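Local atomic coordinates of lipoprotein, putative (Bacillus anthracis, PDB entry 4NOH), a protein that is of unknown function but is a putative lipoprotein of an uncharacterised family, possibly with a lipid-binding role. Residues T4-Y9 and A140-N145; G110-Y115 and E162-E167. All coordinates share one frame; numbering follows the deposited sequence.

Contact 1: T4-Y9 and A140-N145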
ATOM      1  N   THR A   4     -12.418   8.149   8.088  1.00 24.02           N
ATOM      2  CA  THR A   4     -13.332   8.303   6.963  1.00 22.30           C
ATOM      3  C   THR A   4     -12.691   7.795   5.679  1.00 17.56           C
ATOM      4  O   THR A   4     -13.245   7.930   4.602  1.00 18.08           O
ATOM      5  CB  THR A   4     -13.756   9.772   6.784  1.00 24.63           C
ATOM      6  OG1 THR A   4     -12.582  10.590   6.726  1.00 28.34           O
ATOM      7  CG2 THR A   4     -14.603  10.228   7.958  1.00 27.54           C
ATOM      8  N   GLY A   5     -11.503   7.204   5.779  1.00 15.20           N
ATOM      9  CA  GLY A   5     -10.876   6.653   4.617  1.00 14.83           C
ATOM     10  C   GLY A   5     -10.971   5.145   4.551  1.00 13.28           C
ATOM     11  O   GLY A   5     -11.034   4.461   5.569  1.00 13.59           O
ATOM     12  N   ILE A   6     -10.978   4.638   3.337  1.00 11.88           N
ATOM     13  CA  ILE A   6     -10.868   3.192   3.098  1.00 12.35           C
ATOM     14  C   ILE A   6      -9.722   2.958   2.123  1.00 12.17           C
ATOM     15  O   ILE A   6      -9.664   3.565   1.033  1.00 12.63           O
ATOM     16  CB  ILE A   6     -12.148   2.543   2.541  1.00 13.20           C
ATOM     17  CG1 ILE A   6     -13.340   2.812   3.493  1.00 14.13           C
ATOM     18  CG2 ILE A   6     -11.922   1.043   2.370  1.00 14.02           C
ATOM     19  CD1 ILE A   6     -14.697   2.277   3.052  1.00 14.67           C
ATOM     20  N   VAL A   7      -8.782   2.115   2.520  1.00 11.42           N
ATOM     21  CA  VAL A   7      -7.721   1.643   1.632  1.00 11.05           C
ATOM     22  C   VAL A   7      -8.168   0.278   1.125  1.00 10.93           C
ATOM     23  O   VAL A   7      -8.598  -0.561   1.913  1.00 11.45           O
ATOM     24  CB  VAL A   7      -6.350   1.538   2.319  1.00 11.81           C
ATOM     25  CG1 VAL A   7      -5.331   0.824   1.427  1.00 12.43           C
ATOM     26  CG2 VAL A   7      -5.834   2.925   2.700  1.00 13.03           C
HETATM   27  N   MSE A   8      -8.081   0.075  -0.172  1.00 11.77           N
HETATM   28  CA  MSE A   8      -8.491  -1.167  -0.814  1.00 12.67           C
HETATM   29  C   MSE A   8      -7.393  -1.648  -1.725  1.00 12.22           C
HETATM   30  O   MSE A   8      -6.597  -0.862  -2.255  1.00 12.93           O
HETATM   31  CB  MSE A   8      -9.809  -0.978  -1.571  1.00 14.27           C
HETATM   32  CG  MSE A   8      -9.788   0.154  -2.568  1.00 14.62           C
HETATM   33 SE   MSE A   8     -11.625   0.644  -3.147  1.00 18.81          SE
HETATM   34  CE  MSE A   8     -11.994   1.844  -1.651  1.00 20.74           C
ATOM     35  N   TYR A   9      -7.358  -2.955  -1.951  1.00 12.43           N
ATOM     36  CA  TYR A   9      -6.318  -3.579  -2.715  1.00 12.68           C
ATOM     37  C   TYR A   9      -6.916  -4.568  -3.655  1.00 12.97           C
ATOM     38  O   TYR A   9      -7.813  -5.311  -3.283  1.00 13.56           O
ATOM     39  CB  TYR A   9      -5.378  -4.378  -1.808  1.00 13.53           C
ATOM     40  CG  TYR A   9      -4.806  -3.643  -0.625  1.00 12.73           C
ATOM     41  CD1 TYR A   9      -5.536  -3.526   0.550  1.00 11.99           C
ATOM     42  CD2 TYR A   9      -3.518  -3.120  -0.651  1.00 13.15           C
ATOM     43  CE1 TYR A   9      -5.004  -2.913   1.662  1.00 12.30           C
ATOM     44  CE2 TYR A   9      -2.968  -2.481   0.464  1.00 12.91           C
ATOM     45  CZ  TYR A   9      -3.726  -2.367   1.616  1.00 12.96           C
ATOM     46  OH  TYR A   9      -3.202  -1.696   2.701  1.00 12.59           O
ATOM     47  N   ALA A 140      -9.793   5.795  -0.811  1.00 13.03           N
ATOM     48  CA  ALA A 140     -11.011   6.588  -0.996  1.00 13.73           C
ATOM     49  C   ALA A 140     -11.320   7.335   0.307  1.00 13.50           C
ATOM     50  O   ALA A 140     -11.440   6.713   1.377  1.00 14.20           O
ATOM     51  CB  ALA A 140     -12.168   5.698  -1.356  1.00 13.80           C
ATOM     52  N   SER A 141     -11.426   8.648   0.231  0.60 14.48           N
ATOM     53  CA  SER A 141     -11.751   9.471   1.381  0.60 15.05           C
ATOM     54  C   SER A 141     -13.227   9.828   1.260  0.60 14.99           C
ATOM     55  O   SER A 141     -13.636  10.456   0.297  0.60 14.70           O
ATOM     56  CB  SER A 141     -10.834  10.695   1.421  0.60 16.73           C
ATOM     57  OG  SER A 141      -9.449  10.304   1.456  0.60 18.45           O
ATOM     58  N   PHE A 142     -14.038   9.389   2.222  1.00 15.19           N
ATOM     59  CA  PHE A 142     -15.476   9.587   2.163  1.00 16.04           C
ATOM     60  C   PHE A 142     -15.918  10.891   2.798  1.00 18.14           C
ATOM     61  O   PHE A 142     -15.296  11.371   3.749  1.00 19.63           O
ATOM     62  CB  PHE A 142     -16.178   8.388   2.808  1.00 16.37           C
ATOM     63  CG  PHE A 142     -16.099   7.139   1.973  1.00 15.82           C
ATOM     64  CD1 PHE A 142     -14.926   6.385   1.920  1.00 15.33           C
ATOM     65  CD2 PHE A 142     -17.182   6.743   1.192  1.00 16.79           C
ATOM     66  CE1 PHE A 142     -14.857   5.262   1.114  1.00 15.75           C
ATOM     67  CE2 PHE A 142     -17.122   5.607   0.404  1.00 17.43           C
ATOM     68  CZ  PHE A 142     -15.952   4.882   0.343  1.00 15.97           C
ATOM     69  N   LYS A 143     -16.980  11.469   2.250  1.00 17.91           N
ATOM     70  CA  LYS A 143     -17.537  12.703   2.779  1.00 20.19           C
ATOM     71  C   LYS A 143     -17.961  12.514   4.220  1.00 21.69           C
ATOM     72  O   LYS A 143     -17.769  13.404   5.058  1.00 23.67           O
ATOM     73  CB  LYS A 143     -18.730  13.171   1.943  1.00 21.71           C
ATOM     74  CG  LYS A 143     -18.371  13.511   0.501  1.00 23.02           C
ATOM     75  CD  LYS A 143     -19.603  13.777  -0.331  1.00 24.77           C
ATOM     76  CE  LYS A 143     -19.247  13.907  -1.797  1.00 26.20           C
ATOM     77  NZ  LYS A 143     -20.477  14.127  -2.618  1.00 28.20           N
ATOM     78  N   GLU A 144     -18.525  11.351   4.510  1.00 20.00           N
ATOM     79  CA  GLU A 144     -18.977  11.032   5.851  1.00 22.42           C
ATOM     80  C   GLU A 144     -18.586   9.612   6.232  1.00 20.36           C
ATOM     81  O   GLU A 144     -18.329   8.761   5.379  1.00 20.12           O
ATOM     82  CB  GLU A 144     -20.503  11.194   5.956  1.00 25.35           C
ATOM     83  CG  GLU A 144     -21.022  12.545   5.458  1.00 29.74           C
ATOM     84  CD  GLU A 144     -22.442  12.890   5.888  1.00 36.38           C
ATOM     85  OE1 GLU A 144     -23.285  11.981   6.054  1.00 37.98           O
ATOM     86  OE2 GLU A 144     -22.718  14.108   6.054  1.00 42.25           O
ATOM     87  N   ASN A 145     -18.544   9.374   7.538  1.00 20.26           N
ATOM     88  CA  ASN A 145     -18.258   8.073   8.104  1.00 20.14           C
ATOM     89  C   ASN A 145     -18.849   6.912   7.293  1.00 19.54           C
ATOM     90  O   ASN A 145     -20.066   6.731   7.273  1.00 22.04           O
ATOM     91  CB  ASN A 145     -18.904   8.031   9.502  1.00 21.76           C
ATOM     92  CG  ASN A 145     -18.643   6.737  10.213  1.00 24.03           C
ATOM     93  OD1 ASN A 145     -17.755   5.976   9.818  1.00 22.97           O
ATOM     94  ND2 ASN A 145     -19.400   6.478  11.270  1.00 26.04           N
TER
HETATM   95  O   HOH W   1     -12.529  11.493   4.254  0.60 29.05           O

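Contact 2: G110-Y115 and E162-E167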
ATOM      1  N   GLY A 110      -1.571   2.503   5.314  1.00 14.82           N
ATOM      2  CA  GLY A 110      -2.755   2.681   6.134  1.00 15.89           C
ATOM      3  C   GLY A 110      -2.476   2.437   7.599  1.00 16.40           C
ATOM      4  O   GLY A 110      -1.357   2.677   8.095  1.00 16.05           O
ATOM      5  N   ASP A 111      -3.471   1.926   8.310  1.00 16.34           N
ATOM      6  CA  ASP A 111      -3.374   1.845   9.770  1.00 17.73           C
ATOM      7  C   ASP A 111      -3.085   0.474  10.355  1.00 18.26           C
ATOM      8  O   ASP A 111      -2.936   0.320  11.583  1.00 19.07           O
ATOM      9  CB  ASP A 111      -4.638   2.449  10.392  1.00 19.21           C
ATOM     10  CG  ASP A 111      -4.831   3.942  10.055  1.00 20.42           C
ATOM     11  OD1 ASP A 111      -4.048   4.529   9.302  1.00 22.16           O
ATOM     12  OD2 ASP A 111      -5.797   4.547  10.560  1.00 22.88           O
ATOM     13  N   ALA A 112      -2.903  -0.494   9.472  1.00 15.52           N
ATOM     14  CA  ALA A 112      -2.629  -1.861   9.862  1.00 15.43           C
ATOM     15  C   ALA A 112      -1.971  -2.557   8.686  1.00 14.86           C
ATOM     16  O   ALA A 112      -2.133  -2.140   7.533  1.00 15.30           O
ATOM     17  CB  ALA A 112      -3.941  -2.559  10.197  1.00 16.36           C
ATOM     18  N   ARG A 113      -1.278  -3.646   8.953  1.00 13.75           N
ATOM     19  CA  ARG A 113      -0.662  -4.448   7.920  1.00 13.19           C
ATOM     20  C   ARG A 113      -1.718  -5.268   7.219  1.00 13.35           C
ATOM     21  O   ARG A 113      -2.273  -6.208   7.791  1.00 16.10           O
ATOM     22  CB  ARG A 113       0.344  -5.379   8.551  1.00 14.27           C
ATOM     23  CG  ARG A 113       1.210  -6.107   7.513  1.00 14.32           C
ATOM     24  CD  ARG A 113       2.143  -7.150   8.131  1.00 15.15           C
ATOM     25  NE  ARG A 113       2.723  -6.502   9.287  1.00 16.84           N
ATOM     26  CZ  ARG A 113       3.700  -5.612   9.228  1.00 15.61           C
ATOM     27  NH1 ARG A 113       4.381  -5.417   8.100  1.00 15.39           N
ATOM     28  NH2 ARG A 113       4.006  -4.942  10.308  1.00 15.80           N
ATOM     29  N   LYS A 114      -2.041  -4.915   5.995  1.00 12.62           N
ATOM     30  CA  LYS A 114      -3.061  -5.607   5.228  1.00 12.95           C
ATOM     31  C   LYS A 114      -2.512  -5.943   3.847  1.00 12.88           C
ATOM     32  O   LYS A 114      -1.652  -5.240   3.329  1.00 12.94           O
ATOM     33  CB  LYS A 114      -4.305  -4.714   5.103  1.00 14.06           C
ATOM     34  CG  LYS A 114      -5.009  -4.443   6.406  1.00 15.70           C
ATOM     35  CD  LYS A 114      -5.693  -5.663   6.966  1.00 18.03           C
ATOM     36  CE  LYS A 114      -6.411  -5.342   8.250  1.00 19.69           C
ATOM     37  NZ  LYS A 114      -7.109  -6.521   8.848  1.00 20.85           N
ATOM     38  N   TYR A 115      -3.003  -7.055   3.287  1.00 13.87           N
ATOM     39  CA  TYR A 115      -2.721  -7.481   1.907  1.00 14.54           C
ATOM     40  C   TYR A 115      -1.343  -8.081   1.643  1.00 15.42           C
ATOM     41  O   TYR A 115      -1.163  -8.835   0.691  1.00 17.54           O
ATOM     42  CB  TYR A 115      -2.982  -6.343   0.919  1.00 14.50           C
ATOM     43  CG  TYR A 115      -3.135  -6.781  -0.532  1.00 15.07           C
ATOM     44  CD1 TYR A 115      -4.191  -7.584  -0.904  1.00 16.22           C
ATOM     45  CD2 TYR A 115      -2.278  -6.313  -1.537  1.00 15.61           C
ATOM     46  CE1 TYR A 115      -4.363  -7.957  -2.214  1.00 16.87           C
ATOM     47  CE2 TYR A 115      -2.467  -6.689  -2.869  1.00 17.35           C
ATOM     48  CZ  TYR A 115      -3.523  -7.508  -3.172  1.00 17.98           C
ATOM     49  OH  TYR A 115      -3.753  -7.911  -4.470  1.00 24.53           O
ATOM     50  N   GLU A 162      -8.984  -6.920  -0.504  1.00 14.60           N
ATOM     51  CA  GLU A 162      -8.821  -6.530   0.874  1.00 15.37           C
ATOM     52  C   GLU A 162      -9.149  -5.051   1.007  1.00 13.32           C
ATOM     53  O   GLU A 162      -9.072  -4.298   0.045  1.00 12.95           O
ATOM     54  CB  GLU A 162      -7.366  -6.792   1.292  1.00 16.20           C
ATOM     55  CG  GLU A 162      -7.035  -6.481   2.749  1.00 17.68           C
ATOM     56  CD  GLU A 162      -7.908  -7.229   3.748  1.00 19.67           C
ATOM     57  OE1 GLU A 162      -7.413  -8.195   4.373  1.00 24.00           O
ATOM     58  OE2 GLU A 162      -9.111  -6.894   3.886  1.00 20.38           O
ATOM     59  N   ALA A 163      -9.586  -4.661   2.199  1.00 13.76           N
ATOM     60  CA  ALA A 163      -9.927  -3.281   2.482  1.00 12.94           C
ATOM     61  C   ALA A 163      -9.867  -3.045   3.970  1.00 13.43           C
ATOM     62  O   ALA A 163     -10.116  -3.944   4.758  1.00 14.98           O
ATOM     63  CB  ALA A 163     -11.311  -2.933   1.941  1.00 13.36           C
ATOM     64  N   HIS A 164      -9.509  -1.821   4.361  1.00 12.66           N
ATOM     65  CA  HIS A 164      -9.462  -1.450   5.761  1.00 13.49           C
ATOM     66  C   HIS A 164      -9.727   0.026   5.944  1.00 13.52           C
ATOM     67  O   HIS A 164      -9.477   0.837   5.032  1.00 12.93           O
ATOM     68  CB  HIS A 164      -8.162  -1.916   6.474  1.00 13.82           C
ATOM     69  CG  HIS A 164      -6.871  -1.477   5.838  1.00 13.40           C
ATOM     70  ND1 HIS A 164      -5.825  -0.981   6.582  1.00 14.43           N
ATOM     71  CD2 HIS A 164      -6.421  -1.549   4.565  1.00 13.31           C
ATOM     72  CE1 HIS A 164      -4.790  -0.750   5.787  1.00 13.70           C
ATOM     73  NE2 HIS A 164      -5.115  -1.115   4.565  1.00 12.87           N
HETATM   74  N   MSE A 165     -10.223   0.369   7.127  1.00 15.03           N
HETATM   75  CA  MSE A 165     -10.498   1.747   7.486  1.00 15.91           C
HETATM   76  C   MSE A 165      -9.220   2.409   7.905  1.00 16.38           C
HETATM   77  O   MSE A 165      -8.420   1.844   8.682  1.00 17.63           O
HETATM   78  CB  MSE A 165     -11.426   1.822   8.692  1.00 18.37           C
HETATM   79  CG  MSE A 165     -12.786   1.200   8.389  1.00 21.25           C
HETATM   80 SE   MSE A 165     -13.928   2.348   7.272  1.00 22.16          SE
HETATM   81  CE  MSE A 165     -13.660   4.151   8.008  1.00 24.76           C
ATOM     82  N   VAL A 166      -9.056   3.651   7.477  1.00 15.97           N
ATOM     83  CA  VAL A 166      -7.869   4.387   7.800  1.00 17.95           C
ATOM     84  C   VAL A 166      -8.169   5.839   8.108  1.00 18.51           C
ATOM     85  O   VAL A 166      -9.153   6.390   7.634  1.00 18.20           O
ATOM     86  CB  VAL A 166      -6.840   4.337   6.633  1.00 17.74           C
ATOM     87  CG1 VAL A 166      -6.521   2.897   6.227  1.00 17.84           C
ATOM     88  CG2 VAL A 166      -7.310   5.130   5.404  1.00 17.92           C
ATOM     89  N   GLU A 167      -7.311   6.461   8.914  0.60 19.56           N
ATOM     90  CA  GLU A 167      -7.427   7.888   9.186  0.60 22.12           C
ATOM     91  C   GLU A 167      -6.702   8.627   8.068  0.60 22.48           C
ATOM     92  O   GLU A 167      -5.537   8.333   7.758  0.60 23.29           O
ATOM     93  CB  GLU A 167      -6.851   8.232  10.561  0.60 24.67           C
ATOM     94  CG  GLU A 167      -7.656   7.585  11.671  0.60 26.34           C
ATOM     95  CD  GLU A 167      -7.284   8.058  13.057  0.60 30.94           C
ATOM     96  OE1 GLU A 167      -6.179   8.613  13.240  0.60 32.97           O
ATOM     97  OE2 GLU A 167      -8.113   7.857  13.975  0.60 32.76           O
TER
HETATM   98  O   HOH W   2      -8.788  -8.010   6.776  1.00 27.37           O
HETATM   99  O   HOH W   3      -4.801  -8.751   4.756  1.00 22.75           O

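Contact 1: T4-Y9 and A140-N145
Ile6 carries CG1 anti to its carbonyl carbon (chi1 -57°) and runs on extended to CD1, while Phe142, with CG likewise beside its own backbone N (chi1 -72°), brings its ring alongside the start of strand 5-10, with CE1 beside Ile6. The two side chains therefore cross obliquely, and Ile6 CD1 settles 3.6 Å from Phe142 CE1. On the same face Met8, a selenomethionine, starts from the crowded position between N and carbonyl carbon and bends at chi3 (85°), which returns its methyl CE to 3.9 Å from Ala140 CB. Beneath these side chains the strands run antiparallel. Ile6 and Ala140 form a hydrogen-bonded pair, Ile6 N to Ala140 O and Ala140 N to Ile6 O both 2.9 Å and nearly straight. Gly5 faces Ser141 as a non-hydrogen-bonded pair, its CA 3.3 Å from Ala140 O in a CA-H...O contact. One step on, Phe142 N donates to Thr4 O at 2.9 Å, and that oxygen also lies at the edge of the Phe142 ring. Where strand 134-142 ends beside the start of strand 5-10, a water links Thr4 OG1 (2.6 Å) to Phe142 O, to which it donates. Helix 12-21 packs on Met8 and Ala140. Chemically, this is beta-sheet pairing between two inner strands: backbone N-H...O=C hydrogen bonds in the carbonyl planes fix the register, apolar side chains pack on one face, and water takes over where strand 134-142 turns away.

Contact 2: G110-Y115 and E162-E167
The imidazole of His164 is the tightly packed part of this contact, wedged between a loop and its own strand. Lys114 CG sits over the ring centre, 3.5 Å from the centroid and 8° off the normal, a CH-pi contact; Val166 CG1 covers the opposite face, nearer the rim. A bend at chi2 (-70°) in Lys114 turns its chain so that CD lies 4.0 Å from Glu162 OE1. Gly110, which has no side chain, brings its CA to 4.0 Å from His164 CE1 and 3.8 Å from Val166 CG1. NE2 of the ring is hydrogen-bonded to Tyr9 OH. Toward Glu162 the fit loosens into water. Lys114 NZ and Glu162 OE1 stay 4.8 Å apart, bridged by one water, while a second water joins the same OE1 (2.7 Å) to Tyr115 N. The other oxygen, OE2, accepts from Ala163 N through its anti lone pair and forms a salt bridge with Lys155. At the far end Asp111 OD2 takes Glu167 N at 2.9 Å from above the carboxylate plane, and OD1 pairs with Lys62. Asp111 N is buried here with no partner in the model. The loop thus grips the edge strand by one direct hydrogen bond and the aliphatic stem of Lys114 over a face of His164; the water-separated charges of Lys114 and Glu162 probably add only a weaker attraction.

From the N terminus the chain enters strand 5-10 at once, and contact 1 closes a long loop when strand 134-142 returns beside it. Residues 110-115 lie inside that loop, just after strand 107-109 of the small three-stranded sheet, and meet residues 162-167 later in the chain. Contact 2 thus closes a second loop, running from 115 to 162, and crosses contact 1 without nesting in it. Strand 5-10 lies between 134-142 and 162-166, with Gly5 O meeting Val166 N at 2.9 Å, and this joins both contacts in the large mixed sheet. Tyr9 also stacks on Tyr115. Together they tie both chain ends, the three strands at one side of the large sheet and the loop from the smaller sheet.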